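Local coordinates for protein type III Pentaketide Synthase (Neurospora crassa, PDB 3EUT) that probably builds polyketide chains as an acyltransferase of the chalcone and stilbene synthase family, and here holds an icosanoic acid chain, at residues 50-55 with 325-330; 172-177 with 203-208. All blocks are in the same frame, centred on the assembly; numbering follows the deposited sequence.

Contact 2 (172-177 with 203-208) lies wholly inside the loop of chain that contact 1 (50-55 with 325-330) closes, and their centres are about 12 Å apart. Contact 2 pairs strands 168-175 and 204-211 of the central mixed sheet, close to the centre of the folded chain; contact 1 joins the short strand 51-53 to the end of helix 318-327, bringing together parts of the N-terminal and C-terminal family regions. They meet at D203: its N is 2.9 Å from S52 O and its OD2 3.0 Å from I54 N, both probable hydrogen bonds. The icosanoic acid touches both contacts, so together they supply part of the wall along its chain in this thiolase-like enzyme.

Contact 1 (50-55 with 325-330); sequences QRSSIG and INHGNS. With DCR (icosanoic acid), chain E.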
# COMPACT_ATOMS: atom_id res chain seq x y z
N GLN A 50 22.33 -6.26 -20.40
CA GLN A 50 22.86 -5.96 -19.07
C GLN A 50 21.74 -5.57 -18.12
O GLN A 50 20.75 -4.96 -18.53
CB GLN A 50 23.89 -4.82 -19.12
CG GLN A 50 25.11 -5.12 -19.99
CD GLN A 50 26.42 -4.82 -19.30
OE1 GLN A 50 26.69 -3.68 -18.90
NE2 GLN A 50 27.27 -5.84 -19.18
N ARG A 51 21.90 -5.93 -16.85
CA ARG A 51 20.92 -5.57 -15.83
C ARG A 51 21.50 -4.71 -14.73
O ARG A 51 22.65 -4.90 -14.29
CB ARG A 51 20.27 -6.82 -15.24
CG ARG A 51 19.26 -7.42 -16.17
CD ARG A 51 18.47 -8.50 -15.48
NE ARG A 51 19.20 -9.76 -15.46
CZ ARG A 51 18.88 -10.79 -14.68
NH1 ARG A 51 17.85 -10.71 -13.85
NH2 ARG A 51 19.60 -11.91 -14.74
N SER A 52 20.69 -3.77 -14.26
CA SER A 52 21.06 -2.87 -13.16
C SER A 52 20.94 -3.56 -11.81
O SER A 52 19.93 -4.20 -11.49
CB SER A 52 20.17 -1.63 -13.18
OG SER A 52 20.60 -0.78 -14.22
N SER A 53 21.99 -3.44 -11.00
CA SER A 53 21.95 -4.04 -9.66
C SER A 53 22.64 -3.14 -8.65
O SER A 53 23.58 -2.41 -8.98
CB SER A 53 22.63 -5.42 -9.68
OG SER A 53 22.69 -5.96 -8.38
N ILE A 54 22.18 -3.21 -7.42
CA ILE A 54 22.82 -2.55 -6.29
C ILE A 54 24.21 -3.15 -5.96
O ILE A 54 24.97 -2.56 -5.21
CB ILE A 54 21.94 -2.59 -5.01
CG1 ILE A 54 21.67 -4.04 -4.60
CG2 ILE A 54 20.64 -1.78 -5.19
CD1 ILE A 54 20.98 -4.19 -3.29
N GLY A 55 24.51 -4.33 -6.51
CA GLY A 55 25.80 -4.96 -6.26
C GLY A 55 26.28 -5.87 -7.37
O GLY A 55 25.70 -5.91 -8.45
N ILE A 325 16.76 -3.79 -22.95
CA ILE A 325 18.05 -4.32 -23.41
C ILE A 325 19.21 -3.92 -22.49
O ILE A 325 20.07 -4.76 -22.16
CB ILE A 325 18.36 -3.90 -24.88
CG1 ILE A 325 17.41 -4.61 -25.84
CG2 ILE A 325 19.81 -4.25 -25.29
CD1 ILE A 325 17.49 -4.09 -27.28
N ASN A 326 19.22 -2.66 -22.07
CA ASN A 326 20.35 -2.09 -21.37
C ASN A 326 20.22 -2.15 -19.86
O ASN A 326 21.23 -2.02 -19.16
CB ASN A 326 20.62 -0.65 -21.83
CG ASN A 326 21.01 -0.57 -23.29
OD1 ASN A 326 20.33 0.06 -24.09
ND2 ASN A 326 22.10 -1.23 -23.65
N HIS A 327 18.99 -2.34 -19.35
CA HIS A 327 18.77 -2.32 -17.89
C HIS A 327 17.92 -3.47 -17.34
O HIS A 327 17.96 -3.72 -16.15
CB HIS A 327 18.17 -0.97 -17.44
CG HIS A 327 19.03 0.21 -17.79
ND1 HIS A 327 20.00 0.70 -16.95
CD2 HIS A 327 19.08 0.98 -18.91
CE1 HIS A 327 20.60 1.73 -17.52
NE2 HIS A 327 20.07 1.91 -18.71
N GLY A 328 17.18 -4.15 -18.20
CA GLY A 328 16.30 -5.23 -17.75
C GLY A 328 14.95 -4.75 -17.23
O GLY A 328 14.63 -3.56 -17.32
N ASN A 329 14.16 -5.67 -16.69
CA ASN A 329 12.82 -5.32 -16.15
C ASN A 329 12.93 -4.91 -14.67
O ASN A 329 13.15 -5.78 -13.82
CB ASN A 329 11.87 -6.53 -16.35
CG ASN A 329 10.45 -6.32 -15.78
OD1 ASN A 329 10.16 -5.32 -15.12
ND2 ASN A 329 9.58 -7.28 -16.02
N SER A 330 12.80 -3.61 -14.35
CA SER A 330 12.89 -3.12 -12.95
C SER A 330 11.50 -2.94 -12.31
O SER A 330 11.30 -2.06 -11.46
CB SER A 330 13.67 -1.80 -12.86
OG SER A 330 14.94 -1.90 -13.50
O1 DCR E . 5.84 -10.74 -9.76
C1 DCR E . 6.42 -9.62 -9.74
O2 DCR E . 5.82 -8.53 -9.58
C2 DCR E . 7.93 -9.60 -9.92
C3 DCR E . 8.65 -8.71 -8.91
C4 DCR E . 10.18 -8.83 -8.97
C5 DCR E . 10.69 -10.27 -8.91
C6 DCR E . 12.11 -10.41 -8.39
C7 DCR E . 12.72 -11.75 -8.81
C8 DCR E . 14.18 -11.94 -8.38
C9 DCR E . 15.11 -11.74 -9.57
C10 DCR E . 16.58 -11.93 -9.23
C11 DCR E . 17.44 -11.21 -10.26
C12 DCR E . 18.78 -11.90 -10.46
C13 DCR E . 19.91 -11.12 -9.82
C14 DCR E . 21.20 -11.08 -10.64
C15 DCR E . 22.22 -10.20 -9.94
C16 DCR E . 23.36 -10.96 -9.27
C17 DCR E . 23.47 -10.67 -7.77
C18 DCR E . 23.66 -9.21 -7.40
C19 DCR E . 24.04 -9.10 -5.93
C20 DCR E . 23.25 -8.03 -5.21
O HOH W 1 22.54 -2.12 -16.72
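I325 O, near the end of helix 318-327, takes the N-H of Q50 in its carbonyl plane at 3.2 Å from Q50 N. One residue on, the backbone N326 O accepts a hydrogen bond from a water 2.8 Å away, and that water also donates weakly to S52 OG. H327 carries the polar side-chain contact. With CG anti to its own carbonyl carbon (chi1 -58°), the ring presents its edge to S52, and H327 ND1 donates to S52 OG at 3.2 Å in the ring plane and nearly straight (171°), while Y12 stacks on the ring. A leucine in place of H327 would probably leave S52 OG without this donor and Y12 without its stacking partner. The carbonyl of H327 has two donors: S52 N makes a weak bond to H327 O at 3.3 Å, and S202 OG makes another. G328 then leaves the helix with positive phi (83°); a CB there would run into R51 CG, which packs 4.0 Å from G328 CA. The R51 guanidinium turns elsewhere, giving NH1 to F201 O and NH2 to I198 O, with C14 of the icosanoic acid over one face and C11 3.6 Å from R51 NH1. N329 bonds H296 and the modified cysteine at position 143, consistent with the Cys-His-Asn triad of type III polyketide synthases, and S330 OG pairs with S202 OG. Strand 51-53, antiparallel to strand 15-17, thus lies against the end of helix 318-327, while I54 beyond it packs on helix 70-96.

Contact 2 (172-177 with 203-208); sequences LALEVS and DCASAV. With DCR (icosanoic acid), chain E.
D203 sets its CG beside its own backbone N (chi1 -49°), swinging the carboxylate across toward 176-177, where OD1 takes a weak, bent bond from S177 N at 2.9 Å. OD2 of the same group lies 4.1 Å from V176 CG1 and is bonded by T178 OG1. In L174, CG anti to the backbone N (chi1 169°) lays CD1 alongside the neighbouring strand, 3.8 Å from A205 CB; L172 has a similar torsion and brings CD1 to 3.5 Å from S206 O. L172, L174, A205 and A207 share one face; helix 70-96 packs on both leucines and on A205, and helix 119-127 on the leucines. Strands 168-175 and 204-211 run antiparallel (177° between the two short segments) inside the mixed sheet of the thiolase-like fold. A173 with S206 and E175 with C204 are hydrogen-bonded pairs, each closed by two bonds, such as A173 N to S206 O at 3.0 Å; L172 with A207 and L174 with A205 are the non-hydrogen-bonded pairs. On the face opposite the leucines, buried E175 OE1 takes the N-H of C111 and pairs with the T112 hydroxyl, with T110 OG1, which also reaches L174 O, close by; OE2 pairs with S332 OG, and S206 OG bonds A333 O. At the end of segment 172-177, S177 CB lies 3.4 Å from C6 of the icosanoic acid.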
# COMPACT_ATOMS: atom_id res chain seq x y z
N LEU A 172 6.45 7.85 -6.86
CA LEU A 172 7.76 7.17 -6.70
C LEU A 172 7.66 5.65 -6.77
O LEU A 172 6.80 5.05 -6.14
CB LEU A 172 8.37 7.57 -5.35
CG LEU A 172 9.68 6.88 -4.90
CD1 LEU A 172 10.82 7.23 -5.84
CD2 LEU A 172 10.05 7.20 -3.45
N ALA A 173 8.55 5.03 -7.55
CA ALA A 173 8.66 3.58 -7.58
C ALA A 173 10.12 3.21 -7.30
O ALA A 173 11.04 3.80 -7.85
CB ALA A 173 8.23 3.03 -8.92
N LEU A 174 10.30 2.22 -6.43
CA LEU A 174 11.60 1.72 -6.04
C LEU A 174 11.52 0.20 -6.01
O LEU A 174 10.69 -0.36 -5.30
CB LEU A 174 12.00 2.22 -4.64
CG LEU A 174 13.23 1.56 -4.00
CD1 LEU A 174 14.48 1.71 -4.92
CD2 LEU A 174 13.53 2.15 -2.64
N GLU A 175 12.38 -0.47 -6.79
CA GLU A 175 12.44 -1.92 -6.75
C GLU A 175 13.88 -2.41 -6.59
O GLU A 175 14.80 -1.93 -7.27
CB GLU A 175 11.77 -2.53 -7.97
CG GLU A 175 10.30 -2.03 -8.21
CD GLU A 175 9.27 -2.67 -7.27
OE1 GLU A 175 9.67 -3.39 -6.32
OE2 GLU A 175 8.04 -2.46 -7.49
N VAL A 176 14.06 -3.34 -5.67
CA VAL A 176 15.34 -4.01 -5.47
C VAL A 176 15.06 -5.51 -5.55
O VAL A 176 14.74 -6.15 -4.54
CB VAL A 176 16.02 -3.61 -4.14
CG1 VAL A 176 17.35 -4.40 -3.95
CG2 VAL A 176 16.30 -2.13 -4.10
N SER A 177 15.19 -6.06 -6.75
CA SER A 177 14.91 -7.47 -6.98
C SER A 177 16.17 -8.35 -7.03
O SER A 177 16.07 -9.55 -6.80
CB SER A 177 14.08 -7.66 -8.24
OG SER A 177 14.58 -6.88 -9.31
N ASP A 203 17.22 -3.68 -10.67
CA ASP A 203 16.97 -2.67 -9.64
C ASP A 203 16.95 -1.26 -10.23
O ASP A 203 17.72 -0.95 -11.13
CB ASP A 203 18.06 -2.71 -8.56
CG ASP A 203 18.33 -4.13 -8.03
OD1 ASP A 203 17.47 -5.00 -8.18
OD2 ASP A 203 19.40 -4.36 -7.45
N CYS A 204 16.09 -0.40 -9.67
CA CYS A 204 15.92 0.97 -10.16
C CYS A 204 15.00 1.74 -9.22
O CYS A 204 14.12 1.15 -8.56
CB CYS A 204 15.29 0.96 -11.56
SG CYS A 204 15.19 2.58 -12.39
N ALA A 205 15.21 3.05 -9.17
CA ALA A 205 14.19 3.97 -8.69
C ALA A 205 13.88 5.05 -9.72
O ALA A 205 14.78 5.55 -10.41
CB ALA A 205 14.59 4.60 -7.34
N SER A 206 12.60 5.40 -9.81
CA SER A 206 12.15 6.44 -10.73
C SER A 206 11.02 7.23 -10.10
O SER A 206 10.26 6.71 -9.27
CB SER A 206 11.73 5.87 -12.11
OG SER A 206 10.58 5.03 -12.02
N ALA A 207 10.90 8.49 -10.52
CA ALA A 207 9.93 9.41 -9.93
C ALA A 207 9.43 10.40 -10.98
O ALA A 207 10.17 10.78 -11.89
CB ALA A 207 10.58 10.17 -8.77
N VAL A 208 8.17 10.80 -10.86
CA VAL A 208 7.67 11.94 -11.59
C VAL A 208 6.95 12.84 -10.60
O VAL A 208 6.56 12.41 -9.50
CB VAL A 208 6.71 11.55 -12.76
CG1 VAL A 208 7.35 10.50 -13.67
CG2 VAL A 208 5.35 11.08 -12.25
O1 DCR E . 5.84 -10.74 -9.76
C1 DCR E . 6.42 -9.62 -9.74
O2 DCR E . 5.82 -8.53 -9.58
C2 DCR E . 7.93 -9.60 -9.92
C3 DCR E . 8.65 -8.71 -8.91
C4 DCR E . 10.18 -8.83 -8.97
C5 DCR E . 10.69 -10.27 -8.91
C6 DCR E . 12.11 -10.41 -8.39
C7 DCR E . 12.72 -11.75 -8.81
C8 DCR E . 14.18 -11.94 -8.38
C9 DCR E . 15.11 -11.74 -9.57
C10 DCR E . 16.58 -11.93 -9.23
C11 DCR E . 17.44 -11.21 -10.26
C12 DCR E . 18.78 -11.90 -10.46
C13 DCR E . 19.91 -11.12 -9.82
C14 DCR E . 21.20 -11.08 -10.64
C15 DCR E . 22.22 -10.20 -9.94
C16 DCR E . 23.36 -10.96 -9.27
C17 DCR E . 23.47 -10.67 -7.77
C18 DCR E . 23.66 -9.21 -7.40
C19 DCR E . 24.04 -9.10 -5.93
C20 DCR E . 23.25 -8.03 -5.21